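Local coordinates for transaminase (Bacillus megaterium, PDB 5G0A), which probably catalyses pyridoxal-5'-phosphate-dependent amino-group transfer between amines and carbonyl compounds, with S selectivity, as a class-III omega-transaminase, at residues N344-V347 with M348-E351; E350-F353 with V354-A357. All coordinates share one frame; numbering follows the deposited sequence.

In the fold
Following the chain, interaction 1 lies on the last two turns of helix 335-350 and runs out to Glu351, just past the helix end. Interaction 2 begins on that ending, sharing Glu350 and Glu351, and carries the chain through Asn352 into the first turn of helix 353-374. Neither contact closes a long loop and neither nests within the other; they follow in sequence, with centres about 8 Å apart. A probable hydrogen bond from Phe353 N to Met348 O (3.1 Å) joins them. Together they make the short turn through which helix 335-350 passes into helix 353-374.

Interaction 1 (N344-V347 with M348-E351); sequences NLEV and MMEE
Met348 and Asn344 run side by side, one helical turn apart and pointing the same way, and the methyl of the methionine ends beside the amide. Met348 CE is 3.8 Å from Asn344 OD1 and equally far from ND2, so it favours neither branch. The Asn344 amide is fixed from outside, OD1 bonded to Ser302 OG and ND2 to the carbonyl of Gly299, next to the PLP-pocket residue Lys298. Met349 takes another side of the helix. Its CG stands beside the backbone N (chi1 -71°), and a bend at chi3 curls the thioether back over the preceding turn. This puts CE 3.4 Å from Leu345 O and 3.8 Å from Glu346 CA, while Ile100 of helix 92-105 and Trp281 touch the side chain from beyond.

Beneath the side chains lies the closing portion of helix 335-350, with four successive i to i+4 bonds. Glu351 N to Val347 O, 3.0 Å, is the last of them. With an alanine in place of Met349, the patch of backbone at Leu345 O and Glu346 CA would probably lose its cover and a gap would open against Ile100 and Trp281.

Each methyl of Val347 lies beside a different acid. Glu351 lies alongside it, OE2 3.9 Å from Val347 CG1, and Glu350 slants across it with OE2 4.1 Å from CG2. Both acids are extended beyond CG and their OE2 atoms meet Lys70, which forms a salt bridge with each and would be expected to offset the repulsion between them, while Glu346 on the preceding turn reaches outward to its own partner, Lys96 of helix 92-105.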
loop_
_atom_site.group_PDB
_atom_site.type_symbol
_atom_site.label_atom_id
_atom_site.label_comp_id
_atom_site.label_asym_id
_atom_site.label_seq_id
_atom_site.Cartn_x
_atom_site.Cartn_y
_atom_site.Cartn_z
ATOM N N ASN B 344 12.941 36.060 15.982
ATOM C CA ASN B 344 14.053 35.531 15.200
ATOM C C ASN B 344 14.148 36.225 13.833
ATOM O O ASN B 344 15.219 36.681 13.418
ATOM C CB ASN B 344 13.851 34.020 15.013
ATOM C CG ASN B 344 14.875 33.406 14.106
ATOM O OD1 ASN B 344 16.057 33.379 14.413
ATOM N ND2 ASN B 344 14.406 32.839 12.999
ATOM N N LEU B 345 13.007 36.326 13.149
ATOM C CA LEU B 345 12.961 36.931 11.817
ATOM C C LEU B 345 13.249 38.440 11.888
ATOM O O LEU B 345 13.894 39.003 10.991
ATOM C CB LEU B 345 11.603 36.668 11.155
ATOM C CG LEU B 345 11.338 35.170 10.883
ATOM C CD1 LEU B 345 10.012 34.945 10.164
ATOM C CD2 LEU B 345 12.502 34.563 10.108
ATOM N N GLU B 346 12.767 39.079 12.949
ATOM C CA GLU B 346 12.972 40.539 13.101
ATOM C C GLU B 346 14.441 40.838 13.307
ATOM O O GLU B 346 14.966 41.779 12.710
ATOM C CB GLU B 346 12.120 41.095 14.242
ATOM C CG GLU B 346 10.670 41.277 13.809
ATOM C CD GLU B 346 9.724 41.429 14.973
ATOM O OE1 GLU B 346 10.160 41.261 16.128
ATOM O OE2 GLU B 346 8.538 41.701 14.723
ATOM N N VAL B 347 15.107 40.027 14.136
ATOM C CA VAL B 347 16.551 40.173 14.369
ATOM C C VAL B 347 17.362 39.896 13.099
ATOM O O VAL B 347 18.277 40.652 12.746
ATOM C CB VAL B 347 17.053 39.283 15.543
ATOM C CG1 VAL B 347 18.573 39.389 15.680
ATOM C CG2 VAL B 347 16.379 39.676 16.854
ATOM N N MET B 348 17.027 38.793 12.425
ATOM C CA MET B 348 17.633 38.441 11.155
ATOM C C MET B 348 17.538 39.600 10.144
ATOM O O MET B 348 18.514 39.917 9.483
ATOM C CB MET B 348 16.953 37.176 10.622
ATOM C CG MET B 348 17.920 36.162 10.074
ATOM S SD MET B 348 17.045 34.673 9.580
ATOM C CE MET B 348 17.528 33.541 10.900
ATOM N N MET B 349 16.377 40.239 10.039
ATOM C CA MET B 349 16.188 41.354 9.111
ATOM C C MET B 349 16.944 42.616 9.553
ATOM O O MET B 349 17.656 43.245 8.753
ATOM C CB MET B 349 14.698 41.678 8.938
ATOM C CG MET B 349 13.910 40.635 8.145
ATOM S SD MET B 349 12.190 41.118 7.875
ATOM C CE MET B 349 11.599 41.143 9.567
ATOM N N GLU B 350 16.782 42.978 10.823
ATOM C CA GLU B 350 17.321 44.243 11.346
ATOM C C GLU B 350 18.852 44.263 11.358
ATOM O O GLU B 350 19.466 45.327 11.161
ATOM C CB GLU B 350 16.760 44.534 12.744
ATOM C CG GLU B 350 17.670 44.125 13.890
ATOM C CD GLU B 350 16.969 43.996 15.230
ATOM O OE1 GLU B 350 15.771 44.333 15.331
ATOM O OE2 GLU B 350 17.633 43.541 16.188
ATOM N N GLU B 351 19.469 43.100 11.595
ATOM C CA GLU B 351 20.923 43.007 11.711
ATOM C C GLU B 351 21.568 42.456 10.456
ATOM O O GLU B 351 22.780 42.224 10.422
ATOM C CB GLU B 351 21.340 42.196 12.945
ATOM C CG GLU B 351 20.812 42.798 14.246
ATOM C CD GLU B 351 21.367 42.155 15.507
ATOM O OE1 GLU B 351 22.321 41.357 15.428
ATOM O OE2 GLU B 351 20.835 42.460 16.598
#

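Interaction 2 (E350-F353 with V354-A357); sequences EENF and VEQA
Phe353 and Gln356 lie side by side, pointing the same way from the first turn of helix 353-374, with ring and amide planes 44° apart. The amide end approaches the ring obliquely near CD1. Glu351 CB meets the ring at its edge, in the ring plane, so the phenyl group lies beside aliphatic carbon from the end of the preceding helix as well. The extended Gln356 side chain runs back alongside the preceding backbone: its CG passes 3.4 Å from Asn352 O and its CB 3.5 Å from Phe353 O.

Asn352 and Glu355 cross at a slant on a more exposed flank. A bend at chi2 (74°) folds the Glu355 carboxylate back over Asn352, with OE1 3.4 Å from Asn352 CB. A negative group folded over the start of a helix is probably favoured by the helix dipole, although a crystal neighbour also touches this residue.

The backbone turns sharply at Asn352. With phi at +59°, Asn352 ends the helix in a Schellman motif and also takes the N-cap position of the next helix, without capping it through its side chain. The new helix is set by Gln356 N to Asn352 O, 3.0 Å, and Ala357 N to Phe353 O, 2.9 Å.

Phe353 packs against Val347 and Met348 of helix 335-350, and both it and Gln356 touch Asn448 in the loop between strand 440-443 and helix 451-468. Val354 rests on Trp281, and Ala357 meets Leu386 in the short loop between strands 378-384 and 387-392.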
loop_
_atom_site.group_PDB
_atom_site.type_symbol
_atom_site.label_atom_id
_atom_site.label_comp_id
_atom_site.label_asym_id
_atom_site.label_seq_id
_atom_site.Cartn_x
_atom_site.Cartn_y
_atom_site.Cartn_z
ATOM N N GLU B 350 16.782 42.978 10.823
ATOM C CA GLU B 350 17.321 44.243 11.346
ATOM C C GLU B 350 18.852 44.263 11.358
ATOM O O GLU B 350 19.466 45.327 11.161
ATOM C CB GLU B 350 16.760 44.534 12.744
ATOM C CG GLU B 350 17.670 44.125 13.890
ATOM C CD GLU B 350 16.969 43.996 15.230
ATOM O OE1 GLU B 350 15.771 44.333 15.331
ATOM O OE2 GLU B 350 17.633 43.541 16.188
ATOM N N GLU B 351 19.469 43.100 11.595
ATOM C CA GLU B 351 20.923 43.007 11.711
ATOM C C GLU B 351 21.568 42.456 10.456
ATOM O O GLU B 351 22.780 42.224 10.422
ATOM C CB GLU B 351 21.340 42.196 12.945
ATOM C CG GLU B 351 20.812 42.798 14.246
ATOM C CD GLU B 351 21.367 42.155 15.507
ATOM O OE1 GLU B 351 22.321 41.357 15.428
ATOM O OE2 GLU B 351 20.835 42.460 16.598
ATOM N N ASN B 352 20.743 42.247 9.424
ATOM C CA ASN B 352 21.233 41.845 8.110
ATOM C C ASN B 352 22.024 40.522 8.166
ATOM O O ASN B 352 23.113 40.395 7.611
ATOM C CB ASN B 352 22.050 43.006 7.482
ATOM C CG ASN B 352 21.323 44.352 7.574
ATOM O OD1 ASN B 352 20.226 44.531 7.033
ATOM N ND2 ASN B 352 21.929 45.298 8.273
ATOM N N PHE B 353 21.474 39.519 8.859
ATOM C CA PHE B 353 22.150 38.225 8.952
ATOM C C PHE B 353 22.325 37.536 7.592
ATOM O O PHE B 353 23.275 36.782 7.397
ATOM C CB PHE B 353 21.362 37.268 9.857
ATOM C CG PHE B 353 21.657 37.416 11.322
ATOM C CD1 PHE B 353 21.461 38.629 11.972
ATOM C CD2 PHE B 353 22.095 36.324 12.062
ATOM C CE1 PHE B 353 21.728 38.759 13.334
ATOM C CE2 PHE B 353 22.373 36.450 13.416
ATOM C CZ PHE B 353 22.183 37.674 14.051
ATOM N N VAL B 354 21.380 37.756 6.684
ATOM C CA VAL B 354 21.462 37.106 5.374
ATOM C C VAL B 354 22.696 37.620 4.632
ATOM O O VAL B 354 23.511 36.841 4.119
ATOM C CB VAL B 354 20.157 37.270 4.558
ATOM C CG1 VAL B 354 20.349 36.793 3.126
ATOM C CG2 VAL B 354 18.994 36.540 5.238
ATOM N N GLU B 355 22.867 38.940 4.659
ATOM C CA GLU B 355 24.037 39.574 4.066
ATOM C C GLU B 355 25.334 39.140 4.768
ATOM O O GLU B 355 26.340 38.836 4.105
ATOM C CB GLU B 355 23.831 41.091 4.071
ATOM C CG GLU B 355 22.748 41.576 3.096
ATOM C CD GLU B 355 21.315 41.300 3.539
ATOM O OE1 GLU B 355 21.029 41.252 4.755
ATOM O OE2 GLU B 355 20.451 41.137 2.658
ATOM N N GLN B 356 25.305 39.050 6.105
ATOM C CA GLN B 356 26.433 38.525 6.876
ATOM C C GLN B 356 26.836 37.102 6.453
ATOM O O GLN B 356 28.015 36.767 6.390
ATOM C CB GLN B 356 26.134 38.527 8.383
ATOM C CG GLN B 356 26.170 39.883 9.068
ATOM C CD GLN B 356 25.957 39.770 10.581
ATOM O OE1 GLN B 356 25.008 40.334 11.128
ATOM N NE2 GLN B 356 26.822 39.028 11.251
ATOM N N ALA B 357 25.836 36.257 6.187
ATOM C CA ALA B 357 26.078 34.869 5.814
ATOM C C ALA B 357 26.734 34.774 4.434
ATOM O O ALA B 357 27.640 33.991 4.249
ATOM C CB ALA B 357 24.770 34.084 5.817
#